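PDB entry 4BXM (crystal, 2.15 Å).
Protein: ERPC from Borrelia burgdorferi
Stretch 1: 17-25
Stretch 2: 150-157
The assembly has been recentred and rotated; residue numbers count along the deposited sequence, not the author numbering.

Stretch 1 (17-25) IEFSEFTVK
Stretch 2 150-157: EDLKKNLK

Strand 21-25 lies antiparallel to the helix, whose axis is taken over 150-156, with the axes 172° apart and 9.0 Å at closest approach. Register is set by CA pairs: Val-24 CA lies 6.5 Å from Asp-151 CA. In the loop before the strand, Phe-19 CA lies 6.7 Å from Leu-156 CA. Extended phi/psi values (-149/166 at Phe-22, -134/151 at Val-24) alternate the strand's side chains, so Phe-22 and Val-24 point toward the helix while Glu-21 and Thr-23 point away.

Apolar packing centres on Leu-156 (m, t), whose CD2 serves two p-rotamer rings: it sits over one face of Phe-19, 3.7 Å from CE2, and at the edge of Phe-22, 3.6 Å from CE2. Leu-152 (m, t) brings CD2 to 4.4 Å from Phe-22 CE1. Val-24 (m) sets CG1 3.6 Å from Asp-151 CB.

Of two CH-pi contacts, the closer places Asn-155 CB 3.4 Å from the Phe-22 ring centroid, 9° off the normal; Leu-156 CD2 lies 4.2 Å from the Phe-19 centroid, 28° off.

No direct hydrogen bond crosses. Within the second stretch, Asn-155 (m) ND2 donates to Asp-151 O at 2.8 Å, and poorly ordered Lys-157 NZ to Asn-155 O at 2.8 Å. Two waters link the stretches: one accepts from Asn-155 ND2 and Lys-154 NZ and donates weakly to Thr-23 O; the other donates to Lys-25 O and Asp-151 OD2.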

ATOM      1  N   ILE A  17      12.962  -9.442  12.737  1.00 35.62           N
ATOM      2  CA  ILE A  17      12.123  -8.218  12.436  1.00 35.78           C
ATOM      3  C   ILE A  17      11.837  -7.376  13.696  1.00 33.38           C
ATOM      4  O   ILE A  17      11.325  -7.915  14.638  1.00 35.31           O
ATOM      5  CB  ILE A  17      10.684  -8.518  11.916  1.00 37.18           C
ATOM      6  CG1 ILE A  17      10.575  -9.491  10.754  1.00 36.76           C
ATOM      7  CG2 ILE A  17      10.032  -7.208  11.464  1.00 35.08           C
ATOM      8  CD1 ILE A  17      10.946  -8.878   9.445  1.00 38.78           C
ATOM      9  N   GLU A  18      11.974  -6.054  13.655  1.00 31.21           N
ATOM     10  CA  GLU A  18      11.884  -5.216  14.910  1.00 32.75           C
ATOM     11  C   GLU A  18      10.725  -4.277  15.022  1.00 30.60           C
ATOM     12  O   GLU A  18      10.370  -3.818  16.131  1.00 28.41           O
ATOM     13  CB  GLU A  18      13.129  -4.352  15.042  1.00 36.53           C
ATOM     14  CG  GLU A  18      14.351  -5.214  15.072  1.00 36.95           C
ATOM     15  CD  GLU A  18      14.519  -5.945  16.414  1.00 41.86           C
ATOM     16  OE1 GLU A  18      14.081  -5.423  17.487  1.00 40.27           O
ATOM     17  OE2 GLU A  18      15.128  -7.032  16.399  1.00 41.40           O
ATOM     18  N   PHE A  19      10.101  -3.972  13.891  1.00 27.68           N
ATOM     19  CA  PHE A  19       9.038  -2.996  13.866  1.00 24.30           C
ATOM     20  C   PHE A  19       7.750  -3.639  14.334  1.00 23.60           C
ATOM     21  O   PHE A  19       7.563  -4.882  14.336  1.00 29.34           O
ATOM     22  CB  PHE A  19       8.915  -2.309  12.459  1.00 26.28           C
ATOM     23  CG  PHE A  19       8.009  -3.033  11.465  1.00 26.63           C
ATOM     24  CD1 PHE A  19       6.670  -2.768  11.425  1.00 25.97           C
ATOM     25  CD2 PHE A  19       8.536  -3.990  10.567  1.00 29.36           C
ATOM     26  CE1 PHE A  19       5.834  -3.418  10.519  1.00 27.78           C
ATOM     27  CE2 PHE A  19       7.727  -4.643   9.662  1.00 29.69           C
ATOM     28  CZ  PHE A  19       6.364  -4.362   9.626  1.00 27.63           C
ATOM     29  N   SER A  20       6.863  -2.771  14.739  1.00 23.52           N
ATOM     30  CA  SER A  20       5.628  -3.133  15.342  1.00 24.00           C
ATOM     31  C   SER A  20       4.540  -2.586  14.468  1.00 25.85           C
ATOM     32  O   SER A  20       3.789  -3.363  13.845  1.00 21.35           O
ATOM     33  CB  SER A  20       5.548  -2.538  16.742  1.00 25.96           C
ATOM     34  OG  SER A  20       4.428  -3.081  17.352  1.00 28.42           O
ATOM     35  N   GLU A  21       4.411  -1.251  14.446  1.00 23.92           N
ATOM     36  CA  GLU A  21       3.415  -0.598  13.606  1.00 26.38           C
ATOM     37  C   GLU A  21       3.846   0.827  13.256  1.00 28.85           C
ATOM     38  O   GLU A  21       4.328   1.514  14.135  1.00 30.98           O
ATOM     39  CB  GLU A  21       2.077  -0.536  14.326  1.00 26.75           C
ATOM     40  CG  GLU A  21       0.938  -0.094  13.438  1.00 27.31           C
ATOM     41  CD  GLU A  21      -0.424  -0.032  14.095  1.00 28.95           C
ATOM     42  OE1 GLU A  21      -0.683   0.865  14.864  1.00 40.06           O
ATOM     43  OE2 GLU A  21      -1.298  -0.822  13.758  1.00 33.22           O
ATOM     44  N   PHE A  22       3.684   1.272  12.008  1.00 28.94           N
ATOM     45  CA  PHE A  22       4.099   2.641  11.614  1.00 24.82           C
ATOM     46  C   PHE A  22       3.147   3.108  10.513  1.00 28.07           C
ATOM     47  O   PHE A  22       2.384   2.304   9.920  1.00 28.54           O
ATOM     48  CB  PHE A  22       5.579   2.671  11.236  1.00 25.98           C
ATOM     49  CG  PHE A  22       5.902   1.912   9.965  1.00 28.12           C
ATOM     50  CD1 PHE A  22       5.639   2.495   8.702  1.00 29.80           C
ATOM     51  CD2 PHE A  22       6.380   0.635  10.008  1.00 28.67           C
ATOM     52  CE1 PHE A  22       5.896   1.764   7.526  1.00 33.49           C
ATOM     53  CE2 PHE A  22       6.669  -0.073   8.836  1.00 29.59           C
ATOM     54  CZ  PHE A  22       6.407   0.490   7.591  1.00 28.69           C
ATOM     55  N   THR A  23       3.186   4.390  10.243  1.00 26.03           N
ATOM     56  CA  THR A  23       2.216   5.034   9.409  1.00 27.15           C
ATOM     57  C   THR A  23       3.011   5.836   8.415  1.00 31.57           C
ATOM     58  O   THR A  23       4.009   6.509   8.786  1.00 29.93           O
ATOM     59  CB  THR A  23       1.242   5.879  10.258  1.00 29.54           C
ATOM     60  OG1 THR A  23       0.442   4.994  11.041  1.00 32.22           O
ATOM     61  CG2 THR A  23       0.303   6.671   9.409  1.00 31.97           C
ATOM     62  N   VAL A  24       2.639   5.705   7.141  1.00 28.34           N
ATOM     63  CA  VAL A  24       3.258   6.514   6.091  1.00 26.59           C
ATOM     64  C   VAL A  24       2.177   7.056   5.225  1.00 26.79           C
ATOM     65  O   VAL A  24       1.119   6.451   5.089  1.00 25.34           O
ATOM     66  CB  VAL A  24       4.337   5.755   5.225  1.00 28.37           C
ATOM     67  CG1 VAL A  24       5.564   5.414   6.042  1.00 34.40           C
ATOM     68  CG2 VAL A  24       3.771   4.514   4.475  1.00 24.38           C
ATOM     69  N   LYS A  25       2.447   8.230   4.624  1.00 27.38           N
ATOM     70  CA  LYS A  25       1.556   8.871   3.697  1.00 28.19           C
ATOM     71  C   LYS A  25       1.637   8.111   2.382  1.00 26.23           C
ATOM     72  O   LYS A  25       2.715   7.641   1.961  1.00 25.94           O
ATOM     73  CB  LYS A  25       1.933  10.320   3.465  1.00 35.12           C
ATOM     74  CG  LYS A  25       1.775  11.151   4.736  1.00 37.30           C
ATOM     75  CD  LYS A  25       1.128  12.473   4.408  1.00 48.62           C
ATOM     76  CE  LYS A  25       0.978  13.355   5.641  1.00 51.09           C
ATOM     77  NZ  LYS A  25       2.206  14.178   5.766  1.00 60.86           N
ATOM     78  N   GLU A 150      12.162   7.216   1.773  1.00 37.53           N
ATOM     79  CA  GLU A 150      12.852   7.410   3.055  1.00 38.24           C
ATOM     80  C   GLU A 150      12.004   7.067   4.212  1.00 34.17           C
ATOM     81  O   GLU A 150      12.504   6.509   5.139  1.00 34.94           O
ATOM     82  CB  GLU A 150      13.362   8.849   3.199  1.00 43.82           C
ATOM     83  CG  GLU A 150      14.790   8.921   2.638  1.00 52.86           C
ATOM     84  CD  GLU A 150      15.734   7.965   3.383  1.00 57.61           C
ATOM     85  OE1 GLU A 150      15.714   8.015   4.641  1.00 47.53           O
ATOM     86  OE2 GLU A 150      16.459   7.159   2.732  1.00 56.09           O
ATOM     87  N   ASP A 151      10.719   7.385   4.128  1.00 34.47           N
ATOM     88  CA  ASP A 151       9.718   6.972   5.141  1.00 37.33           C
ATOM     89  C   ASP A 151       9.702   5.475   5.406  1.00 37.23           C
ATOM     90  O   ASP A 151       9.598   5.076   6.561  1.00 35.39           O
ATOM     91  CB  ASP A 151       8.310   7.371   4.739  1.00 37.73           C
ATOM     92  CG  ASP A 151       8.049   8.840   4.891  1.00 46.82           C
ATOM     93  OD1 ASP A 151       8.841   9.457   5.650  1.00 49.59           O
ATOM     94  OD2 ASP A 151       7.050   9.350   4.256  1.00 48.21           O
ATOM     95  N   LEU A 152       9.792   4.668   4.329  1.00 34.10           N
ATOM     96  CA  LEU A 152       9.796   3.210   4.419  1.00 30.56           C
ATOM     97  C   LEU A 152      11.108   2.693   4.974  1.00 31.11           C
ATOM     98  O   LEU A 152      11.121   1.845   5.865  1.00 28.97           O
ATOM     99  CB  LEU A 152       9.502   2.588   3.024  1.00 28.71           C
ATOM    100  CG  LEU A 152       8.067   2.751   2.508  1.00 25.83           C
ATOM    101  CD1 LEU A 152       7.939   2.503   1.004  1.00 30.13           C
ATOM    102  CD2 LEU A 152       7.137   1.802   3.272  1.00 25.37           C
ATOM    103  N   LYS A 153      12.222   3.180   4.439  1.00 33.18           N
ATOM    104  CA  LYS A 153      13.557   2.771   4.882  1.00 34.15           C
ATOM    105  C   LYS A 153      13.774   3.010   6.388  1.00 32.09           C
ATOM    106  O   LYS A 153      14.338   2.161   7.060  1.00 38.07           O
ATOM    107  CB  LYS A 153      14.672   3.523   4.146  1.00 36.00           C
ATOM    108  CG  LYS A 153      14.924   3.065   2.724  1.00 41.06           C
ATOM    109  CD  LYS A 153      16.314   3.536   2.249  1.00 46.49           C
ATOM    110  CE  LYS A 153      17.223   2.389   1.802  1.00 48.53           C
ATOM    111  NZ  LYS A 153      18.459   2.810   1.019  1.00 46.88           N
ATOM    112  N   LYS A 154      13.350   4.154   6.888  1.00 32.77           N
ATOM    113  CA  LYS A 154      13.508   4.416   8.284  1.00 37.54           C
ATOM    114  C   LYS A 154      12.676   3.525   9.204  1.00 37.33           C
ATOM    115  O   LYS A 154      13.067   3.289  10.288  1.00 42.54           O
ATOM    116  CB  LYS A 154      13.342   5.894   8.608  1.00 37.66           C
ATOM    117  CG  LYS A 154      11.971   6.502   8.527  1.00 46.06           C
ATOM    118  CD  LYS A 154      12.060   7.911   9.116  1.00 49.97           C
ATOM    119  CE  LYS A 154      10.825   8.774   8.835  1.00 54.59           C
ATOM    120  NZ  LYS A 154       9.835   8.649   9.957  1.00 55.74           N
ATOM    121  N   ASN A 155      11.560   2.991   8.756  1.00 36.94           N
ATOM    122  CA  ASN A 155      10.696   2.184   9.605  1.00 33.93           C
ATOM    123  C   ASN A 155      10.924   0.731   9.435  1.00 38.64           C
ATOM    124  O   ASN A 155      10.633  -0.057  10.325  1.00 44.72           O
ATOM    125  CB  ASN A 155       9.266   2.488   9.269  1.00 33.43           C
ATOM    126  CG  ASN A 155       8.828   3.767   9.865  1.00 33.48           C
ATOM    127  OD1 ASN A 155       8.755   3.839  11.101  1.00 36.75           O
ATOM    128  ND2 ASN A 155       8.452   4.763   9.043  1.00 28.60           N
ATOM    129  N   LEU A 156      11.450   0.353   8.290  1.00 40.84           N
ATOM    130  CA  LEU A 156      11.655  -1.048   7.984  1.00 42.44           C
ATOM    131  C   LEU A 156      13.165  -1.355   8.072  1.00 52.44           C
ATOM    132  O   LEU A 156      13.538  -2.475   7.853  1.00 46.76           O
ATOM    133  CB  LEU A 156      11.089  -1.397   6.575  1.00 42.85           C
ATOM    134  CG  LEU A 156       9.595  -1.217   6.234  1.00 39.68           C
ATOM    135  CD1 LEU A 156       9.224  -1.235   4.733  1.00 34.56           C
ATOM    136  CD2 LEU A 156       8.801  -2.277   6.989  1.00 39.04           C
ATOM    137  N   LYS A 157      13.993  -0.357   8.444  1.00 68.69           N
ATOM    138  CA  LYS A 157      15.485  -0.359   8.335  1.00 75.46           C
ATOM    139  C   LYS A 157      16.057  -1.328   7.304  1.00 78.29           C
ATOM    140  O   LYS A 157      16.134  -0.994   6.124  1.00 75.35           O
ATOM    141  CB  LYS A 157      16.182  -0.536   9.696  1.00 74.16           C
ATOM    142  CG  LYS A 157      15.599  -1.636  10.551  1.00 76.48           C
ATOM    143  CD  LYS A 157      14.424  -1.126  11.356  1.00 72.95           C
ATOM    144  CE  LYS A 157      13.279  -2.135  11.432  1.00 70.28           C
ATOM    145  NZ  LYS A 157      12.153  -1.471  12.133  1.00 67.65           N
TER
HETATM  146  O   HOH W   1       6.983   7.342  10.279  1.00 43.98           O
HETATM  147  O   HOH W   2       5.192   8.707   1.828  1.00 34.51           O